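Local coordinates for protein 11S globulin subunit beta (PDB 2E9Q) that serves as a seed storage protein of pumpkin, a nutrient reservoir assembled as a hexamer whose subunits each pair an acidic and a basic chain through a disulfide, at residues Q35-R40 with F47-D52; T106-L111 with K122-K127; S345-T350 with F394-F399. One frame throughout, in Å; residues are numbered along the deposited sequence.

Contact 1: residues Q35-R40 with F47-D52; sequences QDPVRR and FTEVWD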
# COMPACT_ATOMS: atom_id res chain seq x y z
N GLN A 35 1.85 -18.53 21.77
CA GLN A 35 1.66 -19.67 20.88
C GLN A 35 2.83 -20.63 20.65
O GLN A 35 3.99 -20.22 20.55
CB GLN A 35 1.23 -19.18 19.50
CG GLN A 35 0.13 -18.16 19.47
CD GLN A 35 -0.01 -17.53 18.09
OE1 GLN A 35 -0.22 -18.24 17.10
NE2 GLN A 35 0.13 -16.20 18.02
N ASP A 36 2.49 -21.90 20.52
CA ASP A 36 3.45 -22.95 20.23
C ASP A 36 3.12 -23.41 18.82
O ASP A 36 2.03 -23.14 18.32
CB ASP A 36 3.30 -24.12 21.20
CG ASP A 36 4.12 -23.94 22.47
OD1 ASP A 36 3.53 -23.64 23.53
OD2 ASP A 36 5.36 -24.07 22.40
N PRO A 37 4.07 -24.08 18.15
CA PRO A 37 3.78 -24.54 16.79
C PRO A 37 2.55 -25.43 16.87
O PRO A 37 2.30 -26.02 17.91
CB PRO A 37 5.03 -25.33 16.40
CG PRO A 37 6.10 -24.71 17.21
CD PRO A 37 5.42 -24.50 18.56
N VAL A 38 1.79 -25.53 15.79
CA VAL A 38 0.60 -26.36 15.81
C VAL A 38 0.68 -27.49 14.79
O VAL A 38 -0.12 -28.42 14.82
CB VAL A 38 -0.68 -25.54 15.51
CG1 VAL A 38 -0.86 -24.45 16.55
CG2 VAL A 38 -0.60 -24.93 14.12
N ARG A 39 1.65 -27.42 13.89
CA ARG A 39 1.78 -28.42 12.85
C ARG A 39 3.25 -28.81 12.66
O ARG A 39 4.15 -28.02 12.94
CB ARG A 39 1.19 -27.86 11.55
CG ARG A 39 0.41 -28.88 10.74
CD ARG A 39 -0.47 -28.22 9.67
NE ARG A 39 -1.57 -27.42 10.24
CZ ARG A 39 -1.63 -26.09 10.19
NH1 ARG A 39 -2.66 -25.46 10.73
NH2 ARG A 39 -0.66 -25.39 9.59
N ARG A 40 3.49 -30.03 12.18
CA ARG A 40 4.84 -30.53 12.02
C ARG A 40 5.02 -31.47 10.84
O ARG A 40 4.14 -32.28 10.56
CB ARG A 40 5.29 -31.26 13.29
CG ARG A 40 5.52 -30.35 14.46
CD ARG A 40 5.82 -31.11 15.73
NE ARG A 40 5.83 -30.20 16.87
CZ ARG A 40 4.83 -29.39 17.18
NH1 ARG A 40 3.71 -29.38 16.45
NH2 ARG A 40 4.94 -28.58 18.22
N PHE A 47 13.23 -31.64 10.67
CA PHE A 47 11.78 -31.47 10.70
C PHE A 47 11.38 -30.01 10.75
O PHE A 47 12.12 -29.16 11.23
CB PHE A 47 11.19 -32.25 11.90
CG PHE A 47 11.71 -31.81 13.23
CD1 PHE A 47 11.11 -30.77 13.92
CD2 PHE A 47 12.81 -32.45 13.80
CE1 PHE A 47 11.59 -30.36 15.16
CE2 PHE A 47 13.30 -32.05 15.05
CZ PHE A 47 12.69 -31.00 15.73
N THR A 48 10.19 -29.73 10.25
CA THR A 48 9.65 -28.38 10.18
C THR A 48 8.39 -28.20 11.01
O THR A 48 7.43 -28.96 10.88
CB THR A 48 9.31 -28.03 8.73
OG1 THR A 48 10.50 -28.13 7.94
CG2 THR A 48 8.71 -26.63 8.62
N GLU A 49 8.39 -27.17 11.84
CA GLU A 49 7.26 -26.85 12.68
C GLU A 49 6.65 -25.53 12.21
O GLU A 49 7.39 -24.59 11.85
CB GLU A 49 7.72 -26.75 14.14
CG GLU A 49 8.23 -28.07 14.72
CD GLU A 49 8.75 -27.91 16.13
OE1 GLU A 49 9.90 -27.45 16.30
OE2 GLU A 49 8.00 -28.22 17.08
N VAL A 50 5.32 -25.46 12.19
CA VAL A 50 4.61 -24.27 11.74
C VAL A 50 3.59 -23.77 12.75
O VAL A 50 2.84 -24.56 13.33
CB VAL A 50 3.89 -24.53 10.41
CG1 VAL A 50 3.27 -23.26 9.89
CG2 VAL A 50 4.88 -25.09 9.39
N TRP A 51 3.56 -22.46 12.97
CA TRP A 51 2.60 -21.88 13.91
C TRP A 51 1.26 -21.71 13.20
O TRP A 51 1.16 -21.89 11.98
CB TRP A 51 3.10 -20.55 14.46
CG TRP A 51 3.98 -20.68 15.68
CD1 TRP A 51 3.66 -20.35 16.97
CD2 TRP A 51 5.34 -21.15 15.71
NE1 TRP A 51 4.74 -20.58 17.80
CE2 TRP A 51 5.78 -21.06 17.06
CE3 TRP A 51 6.23 -21.63 14.74
CZ2 TRP A 51 7.08 -21.44 17.45
CZ3 TRP A 51 7.52 -22.00 15.13
CH2 TRP A 51 7.93 -21.91 16.47
N ASP A 52 0.22 -21.39 13.96
CA ASP A 52 -1.12 -21.25 13.39
C ASP A 52 -1.36 -19.93 12.68
O ASP A 52 -1.60 -18.92 13.31
CB ASP A 52 -2.18 -21.45 14.47
CG ASP A 52 -3.60 -21.42 13.91
OD1 ASP A 52 -3.79 -21.75 12.73
OD2 ASP A 52 -4.52 -21.08 14.67
O HOH W 1 0.39 -21.48 16.59
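Val50 O takes the N-H groups of two consecutive residues, Val38 N at 2.8 Å and Arg39 N at 3.1 Å. In return, Val50 N donates to Arg39 O at 2.9 Å. With Val38 and Arg39 both facing Val50, this is a classic beta bulge, set in the antiparallel hairpin of strands 39-43 and 46-50 at one side of the N-terminal cupin sheet. Just before the bulge, Pro37 CG rests over a face of Trp51, 3.4 Å from the centroid of its six-membered ring and 13° off the normal. Trp51 NE1 meanwhile donates to Gln35 O at 2.9 Å; the oxygen lies close to the indole plane, while the nitrogen stands well above the carbonyl plane. An alanine in place of Trp51 would probably leave Gln35 O without this donor and open a gap beneath Pro37 CG. A water bridges the two segments, accepting from Asp52 N and donating to Asp36 O. Farther along, Arg40, in one of its two conformations, runs extended from CG so that NE forms a salt bridge with Glu49 OE2 at 2.9 Å. The other carboxylate oxygen, Glu49 OE1, is taken by Arg67 of strand 63-70, which puts the carboxylate between two arginines.

Contact 2: residues T106-L111 with K122-K127; sequences TYQTDL and KDQHQK
Tyr107 lies side by side with Lys127, the two side chains pointing the same way. Its CB sits close against the backbone of the opposite strand, 3.0 Å from His125 O. CG lies beside the same carbonyl, and CD1 is near both that oxygen and the backbone N of Lys127. At CE1 and CZ the partner becomes aliphatic: Lys127 CB lies over one face of the ring, 4.1 Å from its centroid, a CH-pi contact. The tip, Tyr107 OH, ends 3.2 Å from Lys127 CE.

The pair flanks a short, weakly bonded antiparallel hairpin, strands 107-109 and 123-125, a two-stranded sheet apart from the main cupin sheets. His125 N donates to Tyr107 O at 2.7 Å. Asp123 O is gripped twice by one residue: Thr109 N reaches it at 2.8 Å and the hydroxyl OG1 at 3.2 Å. A chi1 of 36° swings Thr109 OG1 back between its own N and carbonyl carbon, from where it approaches Asp123 O from above the plane of that Asp123 carbonyl.

At the far end the alkyl chain of Lys122 crosses Leu111 at about a right angle, with Lys122 CG pressed to 3.4 Å from Leu111 CD2. Beyond it, Lys122 CE packs on the backbone of Asp110.

The carboxylate of Asp123 turns to a neighbouring subunit, meeting Lys440, Tyr441 and the backbone N of Leu422 there. Asp123 therefore works in two directions, its carbonyl inside the hairpin and its charge across the interface. These donors, Lys440 above all, would probably favour the ionised carboxylate. As their bonds cross the interface, the hairpin is likely to be held partly by the neighbouring subunit as well as by its own few bonds.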
# COMPACT_ATOMS: atom_id res chain seq x y z
N THR A 106 28.31 -15.22 -10.91
CA THR A 106 29.08 -16.37 -11.35
C THR A 106 30.35 -16.60 -10.53
O THR A 106 31.11 -15.66 -10.27
CB THR A 106 29.47 -16.23 -12.84
OG1 THR A 106 28.33 -16.50 -13.67
CG2 THR A 106 30.60 -17.18 -13.20
N TYR A 107 30.55 -17.85 -10.12
CA TYR A 107 31.72 -18.25 -9.35
C TYR A 107 32.18 -19.60 -9.89
O TYR A 107 31.36 -20.44 -10.27
CB TYR A 107 31.38 -18.38 -7.86
CG TYR A 107 31.32 -17.06 -7.12
CD1 TYR A 107 30.29 -16.15 -7.36
CD2 TYR A 107 32.28 -16.74 -6.17
CE1 TYR A 107 30.24 -14.93 -6.67
CE2 TYR A 107 32.24 -15.52 -5.48
CZ TYR A 107 31.22 -14.63 -5.74
OH TYR A 107 31.18 -13.43 -5.06
N GLN A 108 33.50 -19.82 -9.90
CA GLN A 108 34.06 -21.06 -10.42
C GLN A 108 34.78 -21.86 -9.33
O GLN A 108 35.82 -21.43 -8.82
CB GLN A 108 35.02 -20.74 -11.58
CG GLN A 108 34.38 -19.90 -12.70
CD GLN A 108 35.40 -19.28 -13.67
OE1 GLN A 108 35.03 -18.62 -14.65
NE2 GLN A 108 36.69 -19.50 -13.40
N THR A 109 34.23 -23.02 -8.97
CA THR A 109 34.85 -23.86 -7.94
C THR A 109 36.08 -24.55 -8.50
O THR A 109 35.96 -25.50 -9.28
CB THR A 109 33.88 -24.94 -7.40
OG1 THR A 109 33.06 -25.43 -8.46
CG2 THR A 109 33.02 -24.38 -6.28
N ASP A 110 37.24 -24.06 -8.07
CA ASP A 110 38.55 -24.56 -8.49
C ASP A 110 38.69 -26.07 -8.63
O ASP A 110 37.81 -26.84 -8.25
CB ASP A 110 39.62 -24.05 -7.53
CG ASP A 110 39.04 -23.23 -6.40
OD1 ASP A 110 38.65 -22.06 -6.65
OD2 ASP A 110 38.96 -23.76 -5.27
N LEU A 111 39.85 -26.47 -9.16
CA LEU A 111 40.17 -27.87 -9.38
C LEU A 111 40.70 -28.54 -8.11
O LEU A 111 40.75 -27.92 -7.04
CB LEU A 111 41.22 -27.99 -10.49
CG LEU A 111 40.96 -27.16 -11.75
CD1 LEU A 111 41.94 -27.58 -12.84
CD2 LEU A 111 39.52 -27.36 -12.22
N LYS A 122 35.89 -27.49 -13.43
CA LYS A 122 35.56 -26.35 -12.59
C LYS A 122 34.07 -26.06 -12.78
O LYS A 122 33.63 -25.83 -13.91
CB LYS A 122 36.38 -25.13 -12.99
CG LYS A 122 37.44 -24.71 -11.97
CD LYS A 122 37.88 -23.28 -12.25
CE LYS A 122 38.70 -22.71 -11.11
NZ LYS A 122 38.93 -21.24 -11.29
N ASP A 123 33.32 -26.08 -11.69
CA ASP A 123 31.88 -25.82 -11.72
C ASP A 123 31.62 -24.32 -11.59
O ASP A 123 32.37 -23.60 -10.93
CB ASP A 123 31.21 -26.58 -10.56
CG ASP A 123 29.70 -26.34 -10.50
OD1 ASP A 123 29.16 -26.32 -9.37
OD2 ASP A 123 29.06 -26.21 -11.56
N GLN A 124 30.56 -23.85 -12.22
CA GLN A 124 30.20 -22.43 -12.13
C GLN A 124 28.91 -22.34 -11.31
O GLN A 124 27.94 -23.02 -11.63
CB GLN A 124 29.99 -21.86 -13.53
CG GLN A 124 29.88 -20.35 -13.57
CD GLN A 124 30.12 -19.80 -14.97
OE1 GLN A 124 29.32 -20.01 -15.88
NE2 GLN A 124 31.23 -19.09 -15.14
N HIS A 125 28.90 -21.50 -10.28
CA HIS A 125 27.72 -21.37 -9.42
C HIS A 125 27.69 -20.10 -8.57
O HIS A 125 28.65 -19.33 -8.53
CB HIS A 125 27.65 -22.56 -8.48
CG HIS A 125 28.81 -22.61 -7.53
ND1 HIS A 125 29.03 -21.63 -6.59
CD2 HIS A 125 29.85 -23.47 -7.44
CE1 HIS A 125 30.16 -21.88 -5.96
NE2 HIS A 125 30.67 -22.99 -6.45
N GLN A 126 26.58 -19.94 -7.85
CA GLN A 126 26.31 -18.82 -6.95
C GLN A 126 27.31 -18.76 -5.81
O GLN A 126 27.95 -19.74 -5.48
CB GLN A 126 24.91 -18.98 -6.35
CG GLN A 126 24.78 -20.29 -5.56
CD GLN A 126 23.34 -20.66 -5.19
OE1 GLN A 126 23.05 -21.82 -4.92
NE2 GLN A 126 22.46 -19.67 -5.16
N LYS A 127 27.43 -17.59 -5.19
CA LYS A 127 28.32 -17.42 -4.06
C LYS A 127 27.84 -18.34 -2.94
O LYS A 127 26.64 -18.54 -2.77
CB LYS A 127 28.28 -15.97 -3.56
CG LYS A 127 28.97 -15.73 -2.23
CD LYS A 127 28.67 -14.33 -1.69
CE LYS A 127 29.29 -13.24 -2.54
NZ LYS A 127 28.93 -11.87 -2.06

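Contact 3: residues S345-T350 with F394-F399; sequences SVMYAT and FEWIAF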
# COMPACT_ATOMS: atom_id res chain seq x y z
N SER A 345 5.07 -6.42 16.55
CA SER A 345 6.30 -6.99 17.05
C SER A 345 6.03 -8.46 17.36
O SER A 345 5.31 -8.78 18.31
CB SER A 345 6.75 -6.22 18.29
OG SER A 345 7.98 -6.71 18.79
N VAL A 346 6.61 -9.34 16.56
CA VAL A 346 6.41 -10.77 16.73
C VAL A 346 7.59 -11.40 17.48
O VAL A 346 8.63 -11.72 16.90
CB VAL A 346 6.20 -11.44 15.36
CG1 VAL A 346 5.76 -12.87 15.52
CG2 VAL A 346 5.16 -10.65 14.58
N MET A 347 7.40 -11.59 18.78
CA MET A 347 8.43 -12.15 19.65
C MET A 347 8.51 -13.67 19.79
O MET A 347 7.54 -14.32 20.19
CB MET A 347 8.30 -11.55 21.05
CG MET A 347 9.23 -12.19 22.06
SD MET A 347 9.12 -11.44 23.68
CE MET A 347 9.78 -9.93 23.36
N TYR A 348 9.67 -14.22 19.47
CA TYR A 348 9.92 -15.65 19.62
C TYR A 348 10.95 -15.79 20.75
O TYR A 348 12.06 -15.24 20.66
CB TYR A 348 10.51 -16.25 18.34
CG TYR A 348 10.95 -17.68 18.53
CD1 TYR A 348 10.05 -18.73 18.37
CD2 TYR A 348 12.25 -17.98 18.92
CE1 TYR A 348 10.44 -20.05 18.60
CE2 TYR A 348 12.65 -19.29 19.15
CZ TYR A 348 11.75 -20.33 18.99
OH TYR A 348 12.15 -21.63 19.21
N ALA A 349 10.59 -16.51 21.81
CA ALA A 349 11.48 -16.69 22.95
C ALA A 349 12.56 -17.73 22.64
O ALA A 349 12.24 -18.88 22.34
CB ALA A 349 10.68 -17.09 24.17
N THR A 350 13.82 -17.34 22.70
CA THR A 350 14.91 -18.27 22.40
C THR A 350 15.43 -18.98 23.65
O THR A 350 16.07 -20.01 23.56
CB THR A 350 16.10 -17.57 21.72
OG1 THR A 350 16.53 -16.47 22.52
CG2 THR A 350 15.70 -17.07 20.34
N PHE A 394 15.50 -14.20 30.49
CA PHE A 394 14.64 -14.32 29.31
C PHE A 394 15.37 -13.75 28.10
O PHE A 394 15.96 -12.67 28.17
CB PHE A 394 13.33 -13.58 29.54
CG PHE A 394 12.34 -13.71 28.42
CD1 PHE A 394 11.94 -12.58 27.70
CD2 PHE A 394 11.76 -14.93 28.13
CE1 PHE A 394 10.98 -12.68 26.70
CE2 PHE A 394 10.79 -15.04 27.13
CZ PHE A 394 10.39 -13.92 26.42
N GLU A 395 15.31 -14.48 26.99
CA GLU A 395 16.00 -14.12 25.76
C GLU A 395 15.12 -14.34 24.53
O GLU A 395 14.40 -15.34 24.44
CB GLU A 395 17.31 -14.92 25.64
CG GLU A 395 18.42 -14.32 26.48
CD GLU A 395 19.58 -15.27 26.71
OE1 GLU A 395 20.08 -15.87 25.74
OE2 GLU A 395 20.00 -15.41 27.88
N TRP A 396 15.18 -13.41 23.57
CA TRP A 396 14.32 -13.53 22.40
C TRP A 396 14.76 -12.79 21.14
O TRP A 396 15.70 -11.99 21.15
CB TRP A 396 12.93 -12.99 22.76
CG TRP A 396 12.91 -11.50 22.83
CD1 TRP A 396 12.59 -10.64 21.82
CD2 TRP A 396 13.33 -10.69 23.93
NE1 TRP A 396 12.77 -9.34 22.22
CE2 TRP A 396 13.23 -9.34 23.51
CE3 TRP A 396 13.78 -10.96 25.23
CZ2 TRP A 396 13.56 -8.27 24.34
CZ3 TRP A 396 14.12 -9.90 26.06
CH2 TRP A 396 14.00 -8.56 25.61
N ILE A 397 14.02 -13.07 20.07
CA ILE A 397 14.20 -12.41 18.79
C ILE A 397 12.80 -11.91 18.42
O ILE A 397 11.84 -12.69 18.33
CB ILE A 397 14.73 -13.37 17.70
CG1 ILE A 397 14.93 -12.59 16.40
CG2 ILE A 397 13.79 -14.52 17.47
CD1 ILE A 397 15.92 -11.46 16.53
N ALA A 398 12.69 -10.60 18.22
CA ALA A 398 11.42 -9.98 17.88
C ALA A 398 11.41 -9.42 16.46
O ALA A 398 12.10 -8.45 16.16
CB ALA A 398 11.12 -8.86 18.86
N PHE A 399 10.60 -10.02 15.59
CA PHE A 399 10.50 -9.56 14.21
C PHE A 399 9.52 -8.39 14.09
O PHE A 399 8.45 -8.41 14.71
CB PHE A 399 10.05 -10.70 13.29
CG PHE A 399 10.91 -11.92 13.41
CD1 PHE A 399 10.59 -12.93 14.31
CD2 PHE A 399 12.05 -12.06 12.62
CE1 PHE A 399 11.40 -14.07 14.43
CE2 PHE A 399 12.87 -13.18 12.73
CZ PHE A 399 12.54 -14.20 13.64
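Met347 lays its terminal methyl over the indole of Trp396, with CE 3.2 Å from the centroid of the five-membered ring and only 12° off the ring normal. The two residues belong to adjacent antiparallel strands, 345-350 and 393-400, in the jelly-roll beta-barrel of the C-terminal cupin domain. Met347 is extended as far as SD, and the bend at chi3 of -68° then turns CE onto the ring. Its sulfur takes part as well: SD lies over the same indole face, 4.1 Å from that centroid, and at the edge of the Phe394 ring, 3.8 Å from Phe394 CE1. Both are Met-aromatic contacts, one over a face and the other in the ring plane. Next along, Ala349 CB touches the same phenyl ring, 3.6 Å from Phe394 CE2. Lys387 of strand 384-390, assigned to a magnesium site, packs against both Met347 and Trp396, so this aromatic and sulfur layer lies beside that site.

Val346, Tyr348, Ile397 and Phe399 occupy the other face of the sheet, where Tyr348 CB packs on Ile397 CG2 at 3.8 Å. This face looks to the N-terminal cupin domain: the Phe399 ring meets that of Phe160 with their planes nearly parallel, and Arg67 binds Tyr348 OH. In the backbone, Val346 with Phe399 and Tyr348 with Ile397 form hydrogen-bonded pairs, each with two bonds.

Beyond these pairs, Thr350 directs both its N and its OG1 to one oxygen: its N donates to Glu395 O at 2.7 Å, and its OG1, which also has Arg326 as a partner, adds a weak hydrogen bond to Glu395 O at 3.1 Å.

Overall arrangement
From the N terminus, contact 1 comes first, closing a tight hairpin at the outer side of the N-terminal cupin sheet. Contact 2 follows in the same cupin range, shutting the longer loop between strands 107-109 and 123-125, whose residues 113-119 are not modelled. Contact 3 closes last, bringing together strands 44 residues apart in the second cupin range. The three run in series; none nests within or crosses another. Contact 2 is remote, with its nearest atoms about 19 Å from contact 1 and 21 Å from contact 3, and reaches another subunit instead. Contacts 1 and 3 meet directly where Trp51 CH2 packs 3.8 Å from Tyr348 CE1, joining the two cupin domains.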